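Local atomic coordinates of lovastatin nonaketide synthase, polyketide synthase component (Aspergillus terreus, PDB entry 7CPX), a protein that builds the dihydromonacolin L backbone of lovastatin from nine malonyl-CoA units with S-adenosyl-L-methionine and NADPH, working as a homodimer together with lovC. Residues A[1835-1840]-A[1853-1858]; A[1827-1832]-A[2142-2147]. The protein carries 2 engineered substitutions. All blocks are in the same frame, centred on the assembly; numbering follows the deposited sequence.

Interaction 1: residues A[1835-1840]-A[1853-1858]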
loop_
_atom_site.group_PDB
_atom_site.type_symbol
_atom_site.label_atom_id
_atom_site.label_comp_id
_atom_site.label_asym_id
_atom_site.label_seq_id
_atom_site.Cartn_x
_atom_site.Cartn_y
_atom_site.Cartn_z
ATOM N N ARG A 1835 -16.744 -43.860 -34.969
ATOM C CA ARG A 1835 -16.365 -43.991 -36.366
ATOM C C ARG A 1835 -15.661 -42.764 -36.924
ATOM O O ARG A 1835 -15.097 -42.847 -38.021
ATOM C CB ARG A 1835 -17.603 -44.289 -37.225
ATOM C CG ARG A 1835 -18.270 -45.614 -36.891
ATOM C CD ARG A 1835 -19.606 -45.758 -37.597
ATOM N NE ARG A 1835 -20.581 -44.786 -37.117
ATOM C CZ ARG A 1835 -21.817 -44.670 -37.584
ATOM N NH1 ARG A 1835 -22.267 -45.451 -38.554
ATOM N NH2 ARG A 1835 -22.623 -43.748 -37.066
ATOM N N ALA A 1836 -15.674 -41.638 -36.211
ATOM C CA ALA A 1836 -14.973 -40.438 -36.633
ATOM C C ALA A 1836 -13.860 -40.123 -35.645
ATOM O O ALA A 1836 -14.102 -40.152 -34.431
ATOM C CB ALA A 1836 -15.935 -39.252 -36.728
ATOM N N PRO A 1837 -12.643 -39.826 -36.102
ATOM C CA PRO A 1837 -11.563 -39.519 -35.152
ATOM C C PRO A 1837 -11.918 -38.330 -34.275
ATOM O O PRO A 1837 -12.168 -37.225 -34.762
ATOM C CB PRO A 1837 -10.366 -39.218 -36.062
ATOM C CG PRO A 1837 -10.671 -39.910 -37.335
ATOM C CD PRO A 1837 -12.157 -39.846 -37.492
ATOM N N VAL A 1838 -11.939 -38.568 -32.967
ATOM C CA VAL A 1838 -12.201 -37.535 -31.974
ATOM C C VAL A 1838 -11.085 -37.586 -30.944
ATOM O O VAL A 1838 -10.894 -38.613 -30.283
ATOM C CB VAL A 1838 -13.569 -37.715 -31.300
ATOM C CG1 VAL A 1838 -13.711 -36.759 -30.135
ATOM C CG2 VAL A 1838 -14.679 -37.495 -32.307
ATOM N N ALA A 1839 -10.365 -36.479 -30.798
ATOM C CA ALA A 1839 -9.235 -36.394 -29.888
ATOM C C ALA A 1839 -9.632 -35.678 -28.606
ATOM O O ALA A 1839 -10.302 -34.642 -28.636
ATOM C CB ALA A 1839 -8.067 -35.663 -30.548
ATOM N N LEU A 1840 -9.213 -36.241 -27.478
ATOM C CA LEU A 1840 -9.419 -35.618 -26.173
ATOM C C LEU A 1840 -8.301 -34.604 -25.982
ATOM O O LEU A 1840 -7.310 -34.850 -25.295
ATOM C CB LEU A 1840 -9.437 -36.672 -25.073
ATOM C CG LEU A 1840 -9.743 -36.220 -23.646
ATOM C CD1 LEU A 1840 -10.701 -35.045 -23.615
ATOM C CD2 LEU A 1840 -10.325 -37.385 -22.873
ATOM N N SER A 1853 -12.736 -32.589 -32.929
ATOM C CA SER A 1853 -12.633 -33.388 -34.142
ATOM C C SER A 1853 -11.169 -33.578 -34.515
ATOM O O SER A 1853 -10.418 -32.607 -34.647
ATOM C CB SER A 1853 -13.391 -32.719 -35.284
ATOM O OG SER A 1853 -13.305 -33.494 -36.467
ATOM N N ALA A 1854 -10.765 -34.835 -34.689
ATOM C CA ALA A 1854 -9.396 -35.185 -35.037
ATOM C C ALA A 1854 -9.259 -35.594 -36.498
ATOM O O ALA A 1854 -8.248 -36.195 -36.875
ATOM C CB ALA A 1854 -8.895 -36.309 -34.130
ATOM N N GLU A 1855 -10.256 -35.287 -37.323
ATOM C CA GLU A 1855 -10.221 -35.683 -38.723
ATOM C C GLU A 1855 -8.967 -35.144 -39.397
ATOM O O GLU A 1855 -8.721 -33.934 -39.397
ATOM C CB GLU A 1855 -11.470 -35.173 -39.437
ATOM C CG GLU A 1855 -12.761 -35.808 -38.952
ATOM C CD GLU A 1855 -13.988 -35.192 -39.594
ATOM O OE1 GLU A 1855 -13.841 -34.167 -40.293
ATOM O OE2 GLU A 1855 -15.097 -35.731 -39.399
ATOM N N THR A 1856 -8.172 -36.048 -39.968
ATOM C CA THR A 1856 -6.998 -35.658 -40.736
ATOM C C THR A 1856 -7.360 -35.142 -42.121
ATOM O O THR A 1856 -6.510 -34.541 -42.786
ATOM C CB THR A 1856 -6.039 -36.846 -40.859
ATOM O OG1 THR A 1856 -5.688 -37.316 -39.552
ATOM C CG2 THR A 1856 -4.777 -36.448 -41.607
ATOM N N TRP A 1857 -8.599 -35.352 -42.559
ATOM C CA TRP A 1857 -9.084 -34.847 -43.841
ATOM C C TRP A 1857 -8.221 -35.351 -44.997
ATOM O O TRP A 1857 -7.812 -34.595 -45.881
ATOM C CB TRP A 1857 -9.162 -33.321 -43.824
ATOM C CG TRP A 1857 -10.210 -32.813 -42.885
ATOM C CD1 TRP A 1857 -11.555 -33.009 -42.981
ATOM C CD2 TRP A 1857 -10.002 -32.031 -41.704
ATOM N NE1 TRP A 1857 -12.199 -32.398 -41.937
ATOM C CE2 TRP A 1857 -11.269 -31.790 -41.137
ATOM C CE3 TRP A 1857 -8.871 -31.510 -41.073
ATOM C CZ2 TRP A 1857 -11.435 -31.051 -39.970
ATOM C CZ3 TRP A 1857 -9.037 -30.778 -39.913
ATOM C CH2 TRP A 1857 -10.310 -30.554 -39.373
ATOM N N PHE A 1858 -7.942 -36.653 -44.977
ATOM C CA PHE A 1858 -7.414 -37.376 -46.131
ATOM C C PHE A 1858 -6.077 -36.800 -46.600
ATOM O O PHE A 1858 -5.944 -36.285 -47.713
ATOM C CB PHE A 1858 -8.438 -37.377 -47.269
ATOM C CG PHE A 1858 -9.850 -37.613 -46.813
ATOM C CD1 PHE A 1858 -10.273 -38.879 -46.450
ATOM C CD2 PHE A 1858 -10.754 -36.567 -46.749
ATOM C CE1 PHE A 1858 -11.570 -39.098 -46.031
ATOM C CE2 PHE A 1858 -12.052 -36.779 -46.330
ATOM C CZ PHE A 1858 -12.462 -38.046 -45.971
#

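Interaction 2: residues A[1827-1832]-A[2142-2147]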
loop_
_atom_site.group_PDB
_atom_site.type_symbol
_atom_site.label_atom_id
_atom_site.label_comp_id
_atom_site.label_asym_id
_atom_site.label_seq_id
_atom_site.Cartn_x
_atom_site.Cartn_y
_atom_site.Cartn_z
ATOM N N ILE A 1827 -16.765 -24.137 -31.144
ATOM C CA ILE A 1827 -17.895 -24.644 -31.913
ATOM C C ILE A 1827 -18.052 -26.132 -31.631
ATOM O O ILE A 1827 -17.082 -26.895 -31.705
ATOM C CB ILE A 1827 -17.693 -24.385 -33.413
ATOM C CG1 ILE A 1827 -17.546 -22.883 -33.690
ATOM C CG2 ILE A 1827 -18.843 -24.989 -34.198
ATOM C CD1 ILE A 1827 -18.801 -22.199 -34.196
ATOM N N TYR A 1828 -19.274 -26.549 -31.314
ATOM C CA TYR A 1828 -19.581 -27.939 -31.003
ATOM C C TYR A 1828 -20.488 -28.519 -32.078
ATOM O O TYR A 1828 -21.460 -27.877 -32.491
ATOM C CB TYR A 1828 -20.249 -28.060 -29.633
ATOM C CG TYR A 1828 -19.327 -27.761 -28.474
ATOM C CD1 TYR A 1828 -18.447 -28.722 -27.999
ATOM C CD2 TYR A 1828 -19.337 -26.521 -27.856
ATOM C CE1 TYR A 1828 -17.603 -28.455 -26.942
ATOM C CE2 TYR A 1828 -18.497 -26.245 -26.798
ATOM C CZ TYR A 1828 -17.631 -27.216 -26.345
ATOM O OH TYR A 1828 -16.790 -26.946 -25.289
ATOM N N GLU A 1829 -20.168 -29.730 -32.525
ATOM C CA GLU A 1829 -20.964 -30.449 -33.507
ATOM C C GLU A 1829 -21.171 -31.878 -33.028
ATOM O O GLU A 1829 -20.313 -32.452 -32.357
ATOM C CB GLU A 1829 -20.288 -30.451 -34.884
ATOM C CG GLU A 1829 -21.168 -30.970 -36.008
ATOM C CD GLU A 1829 -20.485 -30.899 -37.360
ATOM O OE1 GLU A 1829 -19.324 -30.441 -37.417
ATOM O OE2 GLU A 1829 -21.109 -31.297 -38.367
ATOM N N MET A 1830 -22.321 -32.450 -33.372
ATOM C CA MET A 1830 -22.651 -33.811 -32.952
ATOM C C MET A 1830 -21.842 -34.773 -33.812
ATOM O O MET A 1830 -22.179 -35.046 -34.966
ATOM C CB MET A 1830 -24.146 -34.067 -33.078
ATOM C CG MET A 1830 -24.631 -35.295 -32.327
ATOM S SD MET A 1830 -25.615 -34.883 -30.872
ATOM C CE MET A 1830 -24.441 -33.936 -29.908
ATOM N N ILE A 1831 -20.758 -35.293 -33.243
ATOM C CA ILE A 1831 -19.827 -36.161 -33.955
ATOM C C ILE A 1831 -19.807 -37.524 -33.280
ATOM O O ILE A 1831 -19.902 -37.623 -32.051
ATOM C CB ILE A 1831 -18.412 -35.551 -34.002
ATOM C CG1 ILE A 1831 -18.437 -34.233 -34.781
ATOM C CG2 ILE A 1831 -17.432 -36.537 -34.627
ATOM C CD1 ILE A 1831 -17.090 -33.548 -34.894
ATOM N N ASP A 1832 -19.694 -38.575 -34.090
ATOM C CA ASP A 1832 -19.632 -39.950 -33.596
ATOM C C ASP A 1832 -18.165 -40.340 -33.471
ATOM O O ASP A 1832 -17.511 -40.672 -34.462
ATOM C CB ASP A 1832 -20.383 -40.889 -34.533
ATOM C CG ASP A 1832 -20.352 -42.331 -34.065
ATOM O OD1 ASP A 1832 -19.790 -42.597 -32.984
ATOM O OD2 ASP A 1832 -20.889 -43.201 -34.783
ATOM N N THR A 2142 -18.820 -32.669 -29.929
ATOM C CA THR A 2142 -17.376 -32.576 -30.047
ATOM C C THR A 2142 -16.992 -31.181 -30.519
ATOM O O THR A 2142 -17.635 -30.617 -31.411
ATOM C CB THR A 2142 -16.855 -33.628 -31.028
ATOM O OG1 THR A 2142 -17.226 -34.935 -30.569
ATOM C CG2 THR A 2142 -15.353 -33.549 -31.155
ATOM N N ARG A 2143 -15.950 -30.626 -29.907
ATOM C CA ARG A 2143 -15.494 -29.280 -30.235
ATOM C C ARG A 2143 -14.852 -29.290 -31.615
ATOM O O ARG A 2143 -13.747 -29.811 -31.794
ATOM C CB ARG A 2143 -14.517 -28.787 -29.174
ATOM C CG ARG A 2143 -14.046 -27.357 -29.368
ATOM C CD ARG A 2143 -13.444 -26.809 -28.087
ATOM N NE ARG A 2143 -12.827 -25.502 -28.274
ATOM C CZ ARG A 2143 -12.322 -24.768 -27.292
ATOM N NH1 ARG A 2143 -12.361 -25.175 -26.034
ATOM N NH2 ARG A 2143 -11.767 -23.594 -27.579
ATOM N N VAL A 2144 -15.538 -28.704 -32.592
ATOM C CA VAL A 2144 -15.104 -28.752 -33.982
ATOM C C VAL A 2144 -13.665 -28.270 -34.093
ATOM O O VAL A 2144 -13.217 -27.424 -33.311
ATOM C CB VAL A 2144 -16.033 -27.916 -34.880
ATOM C CG1 VAL A 2144 -15.568 -27.981 -36.315
ATOM C CG2 VAL A 2144 -17.465 -28.409 -34.768
ATOM N N ARG A 2145 -12.933 -28.814 -35.060
ATOM C CA ARG A 2145 -11.555 -28.439 -35.329
ATOM C C ARG A 2145 -11.477 -27.694 -36.654
ATOM O O ARG A 2145 -12.226 -27.981 -37.593
ATOM C CB ARG A 2145 -10.646 -29.671 -35.368
ATOM C CG ARG A 2145 -9.225 -29.389 -35.844
ATOM C CD ARG A 2145 -8.396 -30.658 -35.948
ATOM N NE ARG A 2145 -7.813 -31.048 -34.671
ATOM C CZ ARG A 2145 -6.885 -31.984 -34.528
ATOM N NH1 ARG A 2145 -6.409 -32.651 -35.567
ATOM N NH2 ARG A 2145 -6.418 -32.254 -33.312
ATOM N N SER A 2146 -10.563 -26.731 -36.720
ATOM C CA SER A 2146 -10.367 -25.981 -37.950
ATOM C C SER A 2146 -9.886 -26.905 -39.062
ATOM O O SER A 2146 -9.147 -27.866 -38.831
ATOM C CB SER A 2146 -9.359 -24.853 -37.733
ATOM O OG SER A 2146 -9.204 -24.079 -38.909
ATOM N N ILE A 2147 -10.314 -26.600 -40.287
ATOM C CA ILE A 2147 -9.948 -27.429 -41.429
ATOM C C ILE A 2147 -8.436 -27.483 -41.588
ATOM O O ILE A 2147 -7.877 -28.527 -41.947
ATOM C CB ILE A 2147 -10.630 -26.899 -42.704
ATOM C CG1 ILE A 2147 -10.519 -27.917 -43.839
ATOM C CG2 ILE A 2147 -10.007 -25.587 -43.125
ATOM C CD1 ILE A 2147 -11.387 -29.133 -43.645
#

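Interaction 1: residues A[1835-1840]-A[1853-1858]
Val-1838 and Ser-1853 face each other as an antiparallel, non-hydrogen-bonded pair, with their CA atoms 4.7 Å apart. One residue further out on each side, the amide N of Ala-1854 donates a hydrogen bond of 2.8 Å to O of Pro-1837. Its N-H...O angle is 158°, and the donor sits above the carbonyl plane, 45° out of it. Regular pairing stops here because the psi torsion of Ala-1854 is close to zero, far from the extended range. The ring nitrogen of Pro-1837 carries no hydrogen, so Pro-1837 and Ala-1854 share one backbone bond and not a reciprocal pair.

Apolar contact gathers round the methyl of Ala-1854. CB of Ala-1854 lies 3.5 Å from O of Pro-1837, the same oxygen that accepts the N-H of Ala-1854. Its other neighbours are side-chain carbons: CB of Pro-1837 is 3.8 Å from CB of Ala-1854, and CB of Ala-1839 is 3.7 Å from the same methyl. Pro-1837 and Ala-1839, two residues apart in the chain, thus both meet it.

The segments form the open end of a beta-hairpin made by strands 1838-1842 and 1849-1853, whose pairing continues inward through the backbone bond of Ala-1839 with Glu-1852. Val-1838 and Ser-1853 put their side chains on one face, where both touch Ile-1831 of strand 1828-1832.

Beyond the hairpin, CG of Glu-1855 meets the proline ring. It stands anti to the carbonyl carbon (chi1 -66°), 4.3 Å from CD of Pro-1837. The carboxylate atom OE2 of Glu-1855 then only brushes CB of Ala-1836, at 4.5 Å. Further on, Trp-1857 packs on Val-2375 and Arg-2379 of helix 2363-2385.

Interaction 2: residues A[1827-1832]-A[2142-2147]
Val-2144 carries CG1 anti to its backbone N (chi1 -180°), which leaves CG2 as the branch that meets Ile-1827 and Glu-1829. In Tyr-1828, CG is anti to the carbonyl carbon (chi1 -69°), and the ring lies obliquely beside Arg-2143. CG2 of Val-2144 is 3.7 Å from CG2 of Ile-1827 and also touches CB of Glu-1829, at 3.5 Å. Thr-2142, on the same face as Glu-1829, crosses Ile-1831 at about a right angle, CD1 of Ile-1831 lying 3.9 Å from CB of Thr-2142. On the other face, CE1 of Tyr-1828 approaches CB of Arg-2143 at 3.8 Å. The ring meets the aliphatic root of the arginine, while Arg-2143 forms a cation-pi contact with Phe-1850.

The strands pair antiparallel. Glu-1829 N bonds to Thr-2142 O at 2.9 Å, and Thr-2142 N bonds back to Glu-1829 O at 2.9 Å. Val-2144 N also bonds to Ile-1827 O, though its modelled length is doubtfully short. Strand 2139-2143 opens the ketoreductase region, and the 309 residues between the segments are consistent with an enoylreductase-type insertion before the catalytic ketoreductase part, as in mammalian fatty acid synthase.

No salt bridge crosses between the segments, consistent with a register set mainly by backbone hydrogen bonds, with apolar side-chain contacts flanking it.

Followed from the N terminus, the chain first lays down 1827-1832, turns at once into 1835-1840, and returns at 1853-1858, where interaction 1 closes a short hairpin loop. It then runs through the strands and helices of the long intervening region until 2142-2147 comes back to 1827-1832, so interaction 2 closes a far larger loop in which interaction 1 is nested. Their centres are 9 Å apart, and a probable hydrogen bond from Ser-1853 N to Arg-2143 O joins them. Trp-1857 also packs against Ile-2147, and both reach helix 2363-2385. Strand 2139-2143, at the start of the ketoreductase region, thereby meets both strand 1828-1832 and the hairpin.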